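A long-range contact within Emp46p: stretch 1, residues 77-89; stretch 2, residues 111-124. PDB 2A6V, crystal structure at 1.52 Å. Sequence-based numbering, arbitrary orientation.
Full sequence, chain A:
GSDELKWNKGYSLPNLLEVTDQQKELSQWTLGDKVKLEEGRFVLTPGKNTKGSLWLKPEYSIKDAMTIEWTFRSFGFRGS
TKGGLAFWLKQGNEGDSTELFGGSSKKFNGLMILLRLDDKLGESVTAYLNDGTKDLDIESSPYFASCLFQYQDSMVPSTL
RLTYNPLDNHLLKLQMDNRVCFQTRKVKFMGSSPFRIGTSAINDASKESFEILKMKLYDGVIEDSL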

# COMPACT_ATOMS: atom_id res chain seq x y z
N PHE A 77 14.97 2.98 -11.89
CA PHE A 77 16.13 2.85 -11.03
C PHE A 77 16.25 1.47 -10.43
O PHE A 77 15.32 0.97 -9.80
CB PHE A 77 16.11 3.85 -9.88
CG PHE A 77 17.29 3.71 -8.96
CD1 PHE A 77 18.58 3.99 -9.41
CD2 PHE A 77 17.13 3.24 -7.66
CE1 PHE A 77 19.67 3.84 -8.58
CE2 PHE A 77 18.23 3.10 -6.83
CZ PHE A 77 19.50 3.39 -7.30
N ARG A 78 17.43 0.87 -10.60
CA ARG A 78 17.78 -0.36 -9.89
C ARG A 78 19.11 -0.11 -9.24
O ARG A 78 20.08 0.26 -9.90
CB ARG A 78 17.86 -1.54 -10.86
CG ARG A 78 18.41 -2.80 -10.22
CD ARG A 78 18.16 -4.08 -11.01
NE ARG A 78 16.76 -4.51 -10.94
CZ ARG A 78 16.21 -5.12 -9.90
NH1 ARG A 78 16.93 -5.40 -8.83
NH2 ARG A 78 14.94 -5.46 -9.92
N GLY A 79 19.16 -0.31 -7.93
CA GLY A 79 20.35 -0.15 -7.14
C GLY A 79 20.01 0.18 -5.70
O GLY A 79 18.85 0.25 -5.31
N SER A 80 21.07 0.46 -4.94
CA SER A 80 20.95 0.66 -3.52
C SER A 80 20.17 1.95 -3.23
O SER A 80 20.37 2.97 -3.87
CB SER A 80 22.35 0.72 -2.90
OG SER A 80 22.29 0.86 -1.50
N THR A 81 19.27 1.86 -2.25
CA THR A 81 18.43 2.98 -1.85
C THR A 81 17.66 2.58 -0.61
O THR A 81 17.44 1.40 -0.38
CB THR A 81 17.44 3.33 -2.99
OG1 THR A 81 16.61 4.42 -2.58
CG2 THR A 81 16.44 2.18 -3.29
N LYS A 82 17.29 3.57 0.20
CA LYS A 82 16.37 3.36 1.31
C LYS A 82 14.94 3.70 0.95
O LYS A 82 14.03 3.56 1.76
CB LYS A 82 16.83 4.17 2.52
CG LYS A 82 18.10 3.58 3.18
CD LYS A 82 17.80 2.23 3.85
CE LYS A 82 19.05 1.58 4.40
NZ LYS A 82 18.83 0.16 4.76
N GLY A 83 14.71 4.12 -0.29
CA GLY A 83 13.37 4.40 -0.75
C GLY A 83 12.53 3.15 -0.81
O GLY A 83 13.05 2.04 -0.88
N GLY A 84 11.23 3.32 -0.79
CA GLY A 84 10.33 2.19 -0.82
C GLY A 84 8.89 2.60 -0.98
O GLY A 84 8.56 3.79 -0.95
N LEU A 85 8.02 1.59 -1.13
CA LEU A 85 6.61 1.70 -1.43
C LEU A 85 5.80 0.91 -0.40
O LEU A 85 6.04 -0.29 -0.20
CB LEU A 85 6.37 1.17 -2.84
CG LEU A 85 4.92 0.93 -3.26
CD1 LEU A 85 4.10 2.20 -3.36
CD2 LEU A 85 4.90 0.22 -4.62
N ALA A 86 4.88 1.57 0.27
CA ALA A 86 4.09 0.99 1.36
C ALA A 86 2.61 0.95 1.03
O ALA A 86 2.08 1.87 0.39
CB ALA A 86 4.32 1.76 2.66
N PHE A 87 1.95 -0.11 1.49
CA PHE A 87 0.51 -0.25 1.43
C PHE A 87 0.00 -0.37 2.84
O PHE A 87 0.53 -1.19 3.60
CB PHE A 87 0.13 -1.46 0.59
CG PHE A 87 0.61 -1.35 -0.81
CD1 PHE A 87 -0.13 -0.64 -1.74
CD2 PHE A 87 1.80 -1.92 -1.21
CE1 PHE A 87 0.32 -0.50 -3.04
CE2 PHE A 87 2.25 -1.78 -2.50
CZ PHE A 87 1.51 -1.07 -3.42
N TRP A 88 -1.02 0.40 3.18
CA TRP A 88 -1.43 0.61 4.55
C TRP A 88 -2.88 0.22 4.78
O TRP A 88 -3.77 0.49 3.94
CB TRP A 88 -1.34 2.09 4.90
CG TRP A 88 -0.02 2.73 4.71
CD1 TRP A 88 0.40 3.38 3.60
CD2 TRP A 88 1.06 2.82 5.65
NE1 TRP A 88 1.67 3.86 3.77
CE2 TRP A 88 2.10 3.52 5.03
CE3 TRP A 88 1.24 2.38 6.97
CZ2 TRP A 88 3.31 3.81 5.68
CZ3 TRP A 88 2.46 2.65 7.61
CH2 TRP A 88 3.46 3.36 6.95
N LEU A 89 -3.11 -0.40 5.93
CA LEU A 89 -4.43 -0.50 6.54
C LEU A 89 -4.24 0.04 7.96
O LEU A 89 -3.52 -0.57 8.74
CB LEU A 89 -4.91 -1.96 6.59
CG LEU A 89 -5.08 -2.71 5.28
CD1 LEU A 89 -5.68 -4.08 5.56
CD2 LEU A 89 -5.97 -1.97 4.31
N LEU A 111 -1.37 -1.98 9.86
CA LEU A 111 -0.60 -2.89 9.03
C LEU A 111 0.08 -2.10 7.94
O LEU A 111 -0.55 -1.26 7.29
CB LEU A 111 -1.52 -3.94 8.42
CG LEU A 111 -0.96 -4.82 7.32
CD1 LEU A 111 0.16 -5.77 7.84
CD2 LEU A 111 -2.09 -5.63 6.67
N MET A 112 1.38 -2.33 7.78
CA MET A 112 2.17 -1.75 6.71
C MET A 112 2.80 -2.90 5.94
O MET A 112 3.58 -3.68 6.50
CB MET A 112 3.27 -0.86 7.28
CG MET A 112 4.12 -0.19 6.22
SD MET A 112 5.56 0.71 6.79
CE MET A 112 6.58 -0.63 7.32
N ILE A 113 2.54 -2.96 4.64
CA ILE A 113 3.14 -3.94 3.74
C ILE A 113 4.09 -3.16 2.85
O ILE A 113 3.67 -2.27 2.10
CB ILE A 113 2.06 -4.68 2.91
CG1 ILE A 113 1.10 -5.41 3.87
CG2 ILE A 113 2.71 -5.61 1.92
CD1 ILE A 113 -0.07 -6.11 3.19
N LEU A 114 5.38 -3.48 2.92
CA LEU A 114 6.41 -2.64 2.42
C LEU A 114 7.22 -3.35 1.36
O LEU A 114 7.68 -4.46 1.58
CB LEU A 114 7.32 -2.22 3.57
CG LEU A 114 8.53 -1.39 3.23
CD1 LEU A 114 8.18 -0.04 2.62
CD2 LEU A 114 9.35 -1.21 4.50
N LEU A 115 7.38 -2.71 0.20
CA LEU A 115 8.30 -3.08 -0.85
C LEU A 115 9.51 -2.19 -0.73
O LEU A 115 9.42 -0.97 -0.91
CB LEU A 115 7.70 -2.94 -2.25
CG LEU A 115 6.75 -4.06 -2.65
CD1 LEU A 115 5.50 -4.12 -1.75
CD2 LEU A 115 6.37 -3.96 -4.07
N ARG A 116 10.65 -2.78 -0.38
CA ARG A 116 11.89 -2.02 -0.24
C ARG A 116 13.06 -2.97 -0.33
O ARG A 116 12.88 -4.17 -0.51
CB ARG A 116 11.92 -1.24 1.08
CG ARG A 116 12.23 -2.03 2.33
CD ARG A 116 12.89 -1.19 3.43
NE ARG A 116 13.23 -1.99 4.60
CZ ARG A 116 14.24 -1.74 5.42
NH1 ARG A 116 15.02 -0.68 5.22
NH2 ARG A 116 14.48 -2.57 6.44
N LEU A 117 14.26 -2.41 -0.23
CA LEU A 117 15.46 -3.20 -0.03
C LEU A 117 15.64 -3.36 1.46
O LEU A 117 16.16 -2.48 2.16
CB LEU A 117 16.66 -2.52 -0.69
CG LEU A 117 16.47 -2.15 -2.16
CD1 LEU A 117 17.74 -1.67 -2.75
CD2 LEU A 117 15.91 -3.28 -2.96
N ASP A 118 15.15 -4.47 1.97
CA ASP A 118 15.29 -4.75 3.37
C ASP A 118 16.77 -4.92 3.69
O ASP A 118 17.54 -5.37 2.85
CB ASP A 118 14.49 -5.99 3.73
CG ASP A 118 14.66 -6.38 5.16
OD1 ASP A 118 13.93 -5.87 6.02
OD2 ASP A 118 15.53 -7.19 5.51
N ASP A 119 17.19 -4.52 4.87
CA ASP A 119 18.64 -4.45 5.11
C ASP A 119 19.27 -5.82 5.15
O ASP A 119 20.47 -5.93 4.95
CB ASP A 119 19.01 -3.64 6.33
CG ASP A 119 18.24 -4.01 7.54
OD1 ASP A 119 17.03 -3.65 7.63
OD2 ASP A 119 18.79 -4.58 8.50
N LYS A 120 18.47 -6.85 5.39
CA LYS A 120 19.00 -8.22 5.40
C LYS A 120 18.44 -9.13 4.31
O LYS A 120 19.15 -10.03 3.84
CB LYS A 120 18.84 -8.83 6.78
CG LYS A 120 19.75 -8.15 7.81
CD LYS A 120 19.59 -8.72 9.18
CE LYS A 120 20.60 -8.08 10.16
NZ LYS A 120 20.43 -8.64 11.53
N LEU A 121 17.19 -8.92 3.90
CA LEU A 121 16.59 -9.73 2.81
C LEU A 121 16.88 -9.19 1.41
O LEU A 121 16.77 -9.91 0.39
CB LEU A 121 15.09 -9.78 2.95
CG LEU A 121 14.49 -10.42 4.19
CD1 LEU A 121 12.99 -10.15 4.22
CD2 LEU A 121 14.78 -11.89 4.22
N GLY A 122 17.17 -7.90 1.34
CA GLY A 122 17.19 -7.21 0.08
C GLY A 122 15.77 -7.01 -0.44
O GLY A 122 14.83 -6.82 0.33
N GLU A 123 15.66 -7.08 -1.75
CA GLU A 123 14.45 -6.76 -2.51
C GLU A 123 13.31 -7.69 -2.08
O GLU A 123 13.37 -8.91 -2.25
CB GLU A 123 14.78 -6.93 -3.97
CG GLU A 123 14.01 -6.04 -4.89
CD GLU A 123 14.52 -6.04 -6.32
OE1 GLU A 123 13.78 -5.49 -7.15
OE2 GLU A 123 15.61 -6.59 -6.64
N SER A 124 12.29 -7.12 -1.44
CA SER A 124 11.34 -7.92 -0.70
C SER A 124 10.04 -7.20 -0.38
O SER A 124 9.96 -5.97 -0.50
CB SER A 124 11.97 -8.38 0.63
OG SER A 124 12.30 -7.27 1.43
O HOH W 1 14.89 0.43 0.29
O HOH W 2 14.41 1.80 3.91
O HOH W 3 17.11 -0.04 7.13
O HOH W 4 18.49 -1.76 2.94

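Stretch 1 approaches as a loop and then enters a strand, residues 84-89, that runs antiparallel to strand 111-115. The strands make a regular ladder.

The side chain of Arg78 leaves sideways, but its end reaches Glu123. NH1 of Arg78 donates to OE2 of Glu123 at 2.8 Å, and NH2 of Arg78 donates to OE1 of Glu123 at 3.0 Å, forming a salt bridge. OE2 of Glu123 lies at the guanidinium edge, near its plane, and its bond is nearly straight (174°). The bond to OE1 is more bent (140°).

Gly79 adopts phi/psi of 154/-175, where a CB would be jammed against the preceding carbonyl oxygen. Its own O lies 3.4 Å from Leu117 CD1. Leu117 points toward stretch 1 and packs along this turn. Its CD1 is also 4.1 Å from Thr81 CG2. The hydroxyl of Thr81 serves its own loop: Gly83 N donates to Thr81 OG1 at 3.0 Å.

Lys82 starts away from stretch 2, but its end bends back. Its NZ is 3.9 Å from Arg116 NH1. These are like charges, and no hydrogen bond joins them. Water 3 accepts from both groups and so links them. Water 4 accepts from Lys82 NZ and donates to Leu117 O. Water 2 joins Lys82 O to Arg116 NH1. The Arg116 guanidinium also forms salt bridges with Asp118 and Asp119 within its own stretch. Water 1 donates to Thr81 O and Gly83 O and accepts from Leu117 N.

At Gly84 the chains are close. Its CA is 3.3 Å from Leu115 O, and a CB here would clash with that oxygen.

Leu85 begins the firm pairing. Its N donates to Leu115 O at 2.9 Å, and Leu115 N returns a bond to Leu85 O at 2.8 Å. Ala86 faces the other side of the sheet. Its small CB packs 4.1 Å from Met112 CG.

Phe87 repeats the pattern with Ile113. Phe87 N to Ile113 O is 2.8 Å, and Ile113 N to Phe87 O is 2.9 Å. The ring presents its edge to Leu115, with CE2 of Phe87 4.1 Å from CD1 of Leu115.

Trp88 shares a face with Ala86 and Met112. Met112 CG sits over the six-membered ring of Trp88, 3.8 Å from its centroid, as a CH-pi contact. Met112 SD approaches the ring obliquely, 3.4 Å from Trp88 CH2.

Leu89 makes the next hydrogen-bonded pair, with Leu111. Its N donates to Leu111 O at 3.0 Å, and Leu111 N donates to Leu89 O at 2.8 Å.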